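Long-range contacts in angiotensin-converting enzyme (Anopheles gambiae, PDB 6S1Y), which probably removes dipeptides from the C-terminal ends of peptides, as a zinc metallopeptidase of the angiotensin-converting enzyme family: residues Q307-K312 against D337-K342; R25-K30 against Q371-R376. All blocks are in the same frame, centred on the assembly; numbering follows the deposited sequence.

Contact 1 of 2, residues Q307-K312 against D337-K342; sequences QTFWDK and DDVRIK
Over one face of the R340 guanidinium lies K312 CD, 3.7 Å from R340 CZ, while the carboxylate of D338 fills an edge in the same plane. The F309 ring has I341 CG1 at its edge, 3.7 Å from F309 CE2, and W310 CD2 there too; F309 CD1 in turn lies over the centre of one W310 face. R340 holds D338 in a side-on salt bridge: NE reaches OD1 at 2.9 Å and NH2 reaches OD2 almost straight at 173°, each carboxylate oxygen of D338 accepting through its syn lone pair. This fixes a flat surface for the K312 methylenes. K312 runs extended beyond CG, its NZ 4.2 Å from D338 OD2, too far for a salt bridge. Strand 339-342 forms an antiparallel pair with strand 329-332, and helix 307-312 packs beside it, 34° from parallel. F309 has CG anti to the backbone N (chi1 170°), with CD2 and CE2 the ring atoms nearest the strand. A phenylalanine and a branched isoleucine suit this apolar spot, where I341 also meets F290, L359 and I362; E358 of zinc-binding helix 349-368 touches I341 too. F309 CA makes a CH...O contact of 3.3 Å with V339 O, and T308 CG2 lies 3.5 Å from D338 OD1.

Contact 2 of 2, residues R25-K30 against Q371-R376; sequences RYQQTK and QPVEFR
V373 holds CG1 in the crowded position between its own backbone N and carbonyl carbon (chi1 58°), where it reaches the Y26 ring, and this leaves CG2 over Q27 CA. Q27, with CG anti to the backbone N (chi1 173°) and the chain extended beyond it, carries its amide on past the valine. The contact sets the long N-terminal helix 12-42 against the 3-10 turn 373-375, which lies in the connection between helix 349-368, bearing two zinc-binding histidines, and helix 381-395, bearing the zinc-binding E385. Within this turn F375 N bonds to P372 O and R376 N to V373 O, so the compact backbone presents V373 to the helix. A beta-branched valine suits the place, as its two methyls spread over successive residues of one helical turn: CG1 lies 3.9 Å from Y26 CD2, and CG2 lies 4.0 Å from Q27 CA. Between them V373 CB faces Q27 CB at 3.9 Å, the two side chains lying alongside and pointing opposite ways. Y26 is buried, and its ring also meets F59 of helix 46-70 edge-to-face, so the aromatic joins the turn to the second helix. K30 adds a looser apolar edge, its CD 4.4 Å from V373 CG2. A long amide able to cross to the neighbouring loop, Q27 bonds F334 O through NE2. R376 NH2 bonds A335 O, so both polar ends are bound to adjacent carbonyls. Q27 NE2 nears the guanidinium at its edge, the amide and guanidinium planes 90° apart; being two donors, Q27 NE2 and R376 NH1 lie 3.4 Å apart without a hydrogen bond.

Overall arrangement
From the N terminus the chain first runs through helix 12-42, whose residues 25-30 form one half of contact 2. Nearly three hundred residues, largely helical, follow before helix 307-312; 24 residues on, segment 337-342 with its strand returns against it, closing the short loop of contact 1. The chain then passes through helix 349-368, and residues 371-376 close the long loop of contact 2, which therefore encloses the short one without crossing it. The contact centres are 19 Å apart, their nearest atoms about 6 Å. Contact 1 ties helix 307-312 to the small antiparallel sheet, whose I341 lies near the zinc site; contact 2 joins the N-terminal helix to the segment following the zinc-binding helix.

Contact 1 of 2, residues Q307-K312 against D337-K342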
loop_
_atom_site.group_PDB
_atom_site.type_symbol
_atom_site.label_atom_id
_atom_site.label_comp_id
_atom_site.label_asym_id
_atom_site.label_seq_id
_atom_site.Cartn_x
_atom_site.Cartn_y
_atom_site.Cartn_z
ATOM N N GLN A 307 0.085 -13.046 -22.398
ATOM C CA GLN A 307 1.061 -14.117 -22.209
ATOM C C GLN A 307 2.403 -13.571 -21.735
ATOM O O GLN A 307 3.113 -14.235 -20.979
ATOM C CB GLN A 307 1.225 -14.914 -23.520
ATOM C CG GLN A 307 2.169 -16.094 -23.416
ATOM C CD GLN A 307 1.623 -17.183 -22.522
ATOM O OE1 GLN A 307 0.405 -17.427 -22.486
ATOM N NE2 GLN A 307 2.512 -17.834 -21.767
ATOM N N THR A 308 2.788 -12.381 -22.197
ATOM C CA THR A 308 4.008 -11.753 -21.683
ATOM C C THR A 308 4.013 -11.732 -20.146
ATOM O O THR A 308 5.045 -11.997 -19.508
ATOM C CB THR A 308 4.135 -10.334 -22.239
ATOM O OG1 THR A 308 4.242 -10.390 -23.667
ATOM C CG2 THR A 308 5.366 -9.643 -21.696
ATOM N N PHE A 309 2.857 -11.469 -19.535
ATOM C CA PHE A 309 2.784 -11.462 -18.080
ATOM C C PHE A 309 3.227 -12.797 -17.489
ATOM O O PHE A 309 3.992 -12.830 -16.513
ATOM C CB PHE A 309 1.366 -11.142 -17.606
ATOM C CG PHE A 309 1.186 -11.351 -16.143
ATOM C CD1 PHE A 309 0.868 -12.607 -15.645
ATOM C CD2 PHE A 309 1.388 -10.306 -15.253
ATOM C CE1 PHE A 309 0.734 -12.811 -14.281
ATOM C CE2 PHE A 309 1.246 -10.502 -13.887
ATOM C CZ PHE A 309 0.924 -11.751 -13.398
ATOM N N TRP A 310 2.711 -13.916 -18.033
ATOM C CA TRP A 310 3.063 -15.232 -17.512
ATOM C C TRP A 310 4.514 -15.601 -17.818
ATOM O O TRP A 310 5.145 -16.317 -17.032
ATOM C CB TRP A 310 2.124 -16.306 -18.079
ATOM C CG TRP A 310 0.690 -16.112 -17.693
ATOM C CD1 TRP A 310 -0.319 -15.645 -18.484
ATOM C CD2 TRP A 310 0.114 -16.356 -16.408
ATOM N NE1 TRP A 310 -1.494 -15.598 -17.775
ATOM C CE2 TRP A 310 -1.252 -16.019 -16.491
ATOM C CE3 TRP A 310 0.624 -16.818 -15.186
ATOM C CZ2 TRP A 310 -2.115 -16.133 -15.398
ATOM C CZ3 TRP A 310 -0.228 -16.943 -14.121
ATOM C CH2 TRP A 310 -1.589 -16.604 -14.227
ATOM N N ASP A 311 5.054 -15.141 -18.957
ATOM C CA ASP A 311 6.408 -15.542 -19.340
ATOM C C ASP A 311 7.446 -14.901 -18.431
ATOM O O ASP A 311 8.376 -15.562 -17.973
ATOM C CB ASP A 311 6.726 -15.138 -20.781
ATOM C CG ASP A 311 5.912 -15.892 -21.810
ATOM O OD1 ASP A 311 5.484 -17.051 -21.540
ATOM O OD2 ASP A 311 5.713 -15.299 -22.905
ATOM N N LYS A 312 7.294 -13.596 -18.173
ATOM C CA LYS A 312 8.335 -12.777 -17.571
ATOM C C LYS A 312 8.084 -12.422 -16.109
ATOM O O LYS A 312 8.980 -11.874 -15.466
ATOM C CB LYS A 312 8.502 -11.487 -18.399
ATOM C CG LYS A 312 8.906 -11.746 -19.854
ATOM C CD LYS A 312 8.953 -10.458 -20.669
ATOM C CE LYS A 312 9.428 -10.720 -22.103
ATOM N NZ LYS A 312 9.280 -9.521 -22.996
ATOM N N ASP A 337 1.290 -4.634 -23.571
ATOM C CA ASP A 337 1.100 -5.926 -22.922
ATOM C C ASP A 337 2.334 -6.421 -22.193
ATOM O O ASP A 337 2.356 -7.571 -21.746
ATOM C CB ASP A 337 0.636 -6.986 -23.934
ATOM C CG ASP A 337 -0.778 -6.720 -24.429
ATOM O OD1 ASP A 337 -1.346 -5.683 -24.011
ATOM O OD2 ASP A 337 -1.319 -7.537 -25.214
ATOM N N ASP A 338 3.372 -5.602 -22.032
ATOM C CA ASP A 338 4.504 -6.032 -21.209
ATOM C C ASP A 338 4.249 -5.489 -19.805
ATOM O O ASP A 338 4.544 -4.320 -19.498
ATOM C CB ASP A 338 5.839 -5.584 -21.777
ATOM C CG ASP A 338 7.021 -6.164 -20.996
ATOM O OD1 ASP A 338 6.793 -6.941 -20.032
ATOM O OD2 ASP A 338 8.183 -5.823 -21.341
ATOM N N VAL A 339 3.674 -6.348 -18.969
ATOM C CA VAL A 339 3.287 -6.024 -17.605
ATOM C C VAL A 339 3.659 -7.216 -16.741
ATOM O O VAL A 339 3.484 -8.370 -17.159
ATOM C CB VAL A 339 1.779 -5.693 -17.504
ATOM C CG1 VAL A 339 1.468 -4.390 -18.253
ATOM C CG2 VAL A 339 0.928 -6.834 -18.041
ATOM N N ARG A 340 4.188 -6.946 -15.544
ATOM C CA ARG A 340 4.752 -8.032 -14.760
ATOM C C ARG A 340 4.567 -7.803 -13.266
ATOM O O ARG A 340 4.601 -6.673 -12.775
ATOM C CB ARG A 340 6.252 -8.218 -15.037
ATOM C CG ARG A 340 6.633 -8.141 -16.490
ATOM C CD ARG A 340 8.118 -8.392 -16.696
ATOM N NE ARG A 340 8.583 -7.786 -17.942
ATOM C CZ ARG A 340 9.850 -7.761 -18.337
ATOM N NH1 ARG A 340 10.785 -8.320 -17.592
ATOM N NH2 ARG A 340 10.174 -7.166 -19.477
ATOM N N ILE A 341 4.430 -8.914 -12.550
ATOM C CA ILE A 341 4.401 -8.926 -11.100
ATOM C C ILE A 341 5.627 -9.669 -10.611
ATOM O O ILE A 341 6.006 -10.707 -11.171
ATOM C CB ILE A 341 3.098 -9.570 -10.569
ATOM C CG1 ILE A 341 1.942 -8.586 -10.757
ATOM C CG2 ILE A 341 3.264 -10.013 -9.115
ATOM C CD1 ILE A 341 0.548 -9.149 -10.428
ATOM N N LYS A 342 6.238 -9.143 -9.558
ATOM C CA LYS A 342 7.309 -9.816 -8.839
ATOM C C LYS A 342 6.803 -9.987 -7.411
ATOM O O LYS A 342 6.650 -9.003 -6.674
ATOM C CB LYS A 342 8.606 -9.010 -8.901
ATOM C CG LYS A 342 9.756 -9.619 -8.124
ATOM C CD LYS A 342 11.105 -9.021 -8.564
ATOM C CE LYS A 342 11.130 -7.494 -8.471
ATOM N NZ LYS A 342 11.230 -7.005 -7.074
#

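Contact 2 of 2, residues R25-K30 against Q371-R376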
loop_
_atom_site.group_PDB
_atom_site.type_symbol
_atom_site.label_atom_id
_atom_site.label_comp_id
_atom_site.label_asym_id
_atom_site.label_seq_id
_atom_site.Cartn_x
_atom_site.Cartn_y
_atom_site.Cartn_z
ATOM N N ARG A 25 9.871 9.933 -27.621
ATOM C CA ARG A 25 11.200 10.029 -27.028
ATOM C C ARG A 25 11.148 9.715 -25.535
ATOM O O ARG A 25 11.864 8.832 -25.047
ATOM C CB ARG A 25 11.759 11.433 -27.285
ATOM C CG ARG A 25 13.252 11.520 -27.527
ATOM C CD ARG A 25 13.562 12.512 -28.647
ATOM N NE ARG A 25 13.122 13.871 -28.337
ATOM C CZ ARG A 25 13.788 14.716 -27.553
ATOM N NH1 ARG A 25 13.313 15.931 -27.337
ATOM N NH2 ARG A 25 14.928 14.349 -26.977
ATOM N N TYR A 26 10.279 10.417 -24.799
ATOM C CA TYR A 26 10.135 10.199 -23.357
ATOM C C TYR A 26 9.809 8.741 -23.058
ATOM O O TYR A 26 10.437 8.113 -22.204
ATOM C CB TYR A 26 9.037 11.135 -22.825
ATOM C CG TYR A 26 9.000 11.428 -21.339
ATOM C CD1 TYR A 26 9.682 12.512 -20.807
ATOM C CD2 TYR A 26 8.224 10.658 -20.475
ATOM C CE1 TYR A 26 9.623 12.800 -19.447
ATOM C CE2 TYR A 26 8.163 10.935 -19.117
ATOM C CZ TYR A 26 8.858 12.009 -18.610
ATOM O OH TYR A 26 8.798 12.301 -17.262
ATOM N N GLN A 27 8.850 8.175 -23.785
ATOM C CA GLN A 27 8.403 6.817 -23.500
ATOM C C GLN A 27 9.528 5.797 -23.651
ATOM O O GLN A 27 9.641 4.858 -22.848
ATOM C CB GLN A 27 7.236 6.462 -24.419
ATOM C CG GLN A 27 6.795 5.030 -24.320
ATOM C CD GLN A 27 5.502 4.779 -25.059
ATOM O OE1 GLN A 27 4.858 5.705 -25.544
ATOM N NE2 GLN A 27 5.107 3.521 -25.136
ATOM N N GLN A 28 10.379 5.963 -24.662
ATOM C CA GLN A 28 11.405 4.960 -24.916
ATOM C C GLN A 28 12.493 4.970 -23.845
ATOM O O GLN A 28 12.926 3.900 -23.394
ATOM C CB GLN A 28 11.990 5.164 -26.315
ATOM C CG GLN A 28 10.939 4.895 -27.396
ATOM C CD GLN A 28 11.484 4.949 -28.815
ATOM O OE1 GLN A 28 12.600 4.493 -29.092
ATOM N NE2 GLN A 28 10.686 5.504 -29.730
ATOM N N THR A 29 12.950 6.148 -23.413
ATOM C CA THR A 29 13.951 6.147 -22.354
ATOM C C THR A 29 13.330 5.767 -21.012
ATOM O O THR A 29 13.997 5.138 -20.185
ATOM C CB THR A 29 14.667 7.500 -22.259
ATOM O OG1 THR A 29 13.706 8.549 -22.090
ATOM C CG2 THR A 29 15.485 7.745 -23.512
ATOM N N LYS A 30 12.055 6.103 -20.782
ATOM C CA LYS A 30 11.441 5.682 -19.531
ATOM C C LYS A 30 11.295 4.167 -19.488
ATOM O O LYS A 30 11.449 3.552 -18.423
ATOM C CB LYS A 30 10.082 6.341 -19.315
ATOM C CG LYS A 30 9.658 6.311 -17.834
ATOM C CD LYS A 30 8.159 6.564 -17.651
ATOM C CE LYS A 30 7.748 6.612 -16.168
ATOM N NZ LYS A 30 7.530 8.029 -15.698
ATOM N N GLN A 371 -2.888 5.194 -23.823
ATOM C CA GLN A 371 -2.741 6.631 -23.645
ATOM C C GLN A 371 -1.303 7.066 -23.916
ATOM O O GLN A 371 -0.390 6.242 -23.955
ATOM C CB GLN A 371 -3.139 7.033 -22.225
ATOM C CG GLN A 371 -4.593 6.745 -21.856
ATOM C CD GLN A 371 -5.511 7.960 -21.986
ATOM O OE1 GLN A 371 -5.071 9.068 -22.259
ATOM N NE2 GLN A 371 -6.799 7.742 -21.780
ATOM N N PRO A 372 -1.076 8.361 -24.115
ATOM C CA PRO A 372 0.302 8.862 -24.140
ATOM C C PRO A 372 0.992 8.604 -22.808
ATOM O O PRO A 372 0.352 8.474 -21.758
ATOM C CB PRO A 372 0.144 10.361 -24.411
ATOM C CG PRO A 372 -1.284 10.665 -24.113
ATOM C CD PRO A 372 -2.063 9.420 -24.367
ATOM N N VAL A 373 2.326 8.550 -22.862
ATOM C CA VAL A 373 3.105 8.043 -21.737
ATOM C C VAL A 373 2.819 8.834 -20.462
ATOM O O VAL A 373 2.693 8.253 -19.382
ATOM C CB VAL A 373 4.609 8.053 -22.076
ATOM C CG1 VAL A 373 5.091 9.473 -22.443
ATOM C CG2 VAL A 373 5.401 7.486 -20.910
ATOM N N GLU A 374 2.708 10.160 -20.560
ATOM C CA GLU A 374 2.521 10.978 -19.369
ATOM C C GLU A 374 1.106 10.898 -18.796
ATOM O O GLU A 374 0.853 11.489 -17.740
ATOM C CB GLU A 374 2.887 12.438 -19.674
ATOM C CG GLU A 374 1.913 13.187 -20.573
ATOM C CD GLU A 374 2.135 12.934 -22.062
ATOM O OE1 GLU A 374 1.902 13.864 -22.863
ATOM O OE2 GLU A 374 2.527 11.811 -22.433
ATOM N N PHE A 375 0.178 10.209 -19.458
ATOM C CA PHE A 375 -1.121 9.906 -18.876
ATOM C C PHE A 375 -1.215 8.460 -18.401
ATOM O O PHE A 375 -2.262 8.055 -17.879
ATOM C CB PHE A 375 -2.251 10.171 -19.876
ATOM C CG PHE A 375 -2.533 11.631 -20.126
ATOM C CD1 PHE A 375 -1.948 12.626 -19.359
ATOM C CD2 PHE A 375 -3.404 12.006 -21.135
ATOM C CE1 PHE A 375 -2.233 13.973 -19.599
ATOM C CE2 PHE A 375 -3.681 13.350 -21.387
ATOM C CZ PHE A 375 -3.104 14.325 -20.619
ATOM N N ARG A 376 -0.152 7.676 -18.569
ATOM C CA ARG A 376 -0.161 6.276 -18.152
ATOM C C ARG A 376 0.202 6.185 -16.667
ATOM O O ARG A 376 1.285 5.750 -16.272
ATOM C CB ARG A 376 0.778 5.460 -19.038
ATOM C CG ARG A 376 0.258 5.311 -20.457
ATOM C CD ARG A 376 1.236 4.638 -21.389
ATOM N NE ARG A 376 1.319 3.203 -21.193
ATOM C CZ ARG A 376 1.920 2.369 -22.037
ATOM N NH1 ARG A 376 2.477 2.852 -23.141
ATOM N NH2 ARG A 376 1.966 1.054 -21.778
#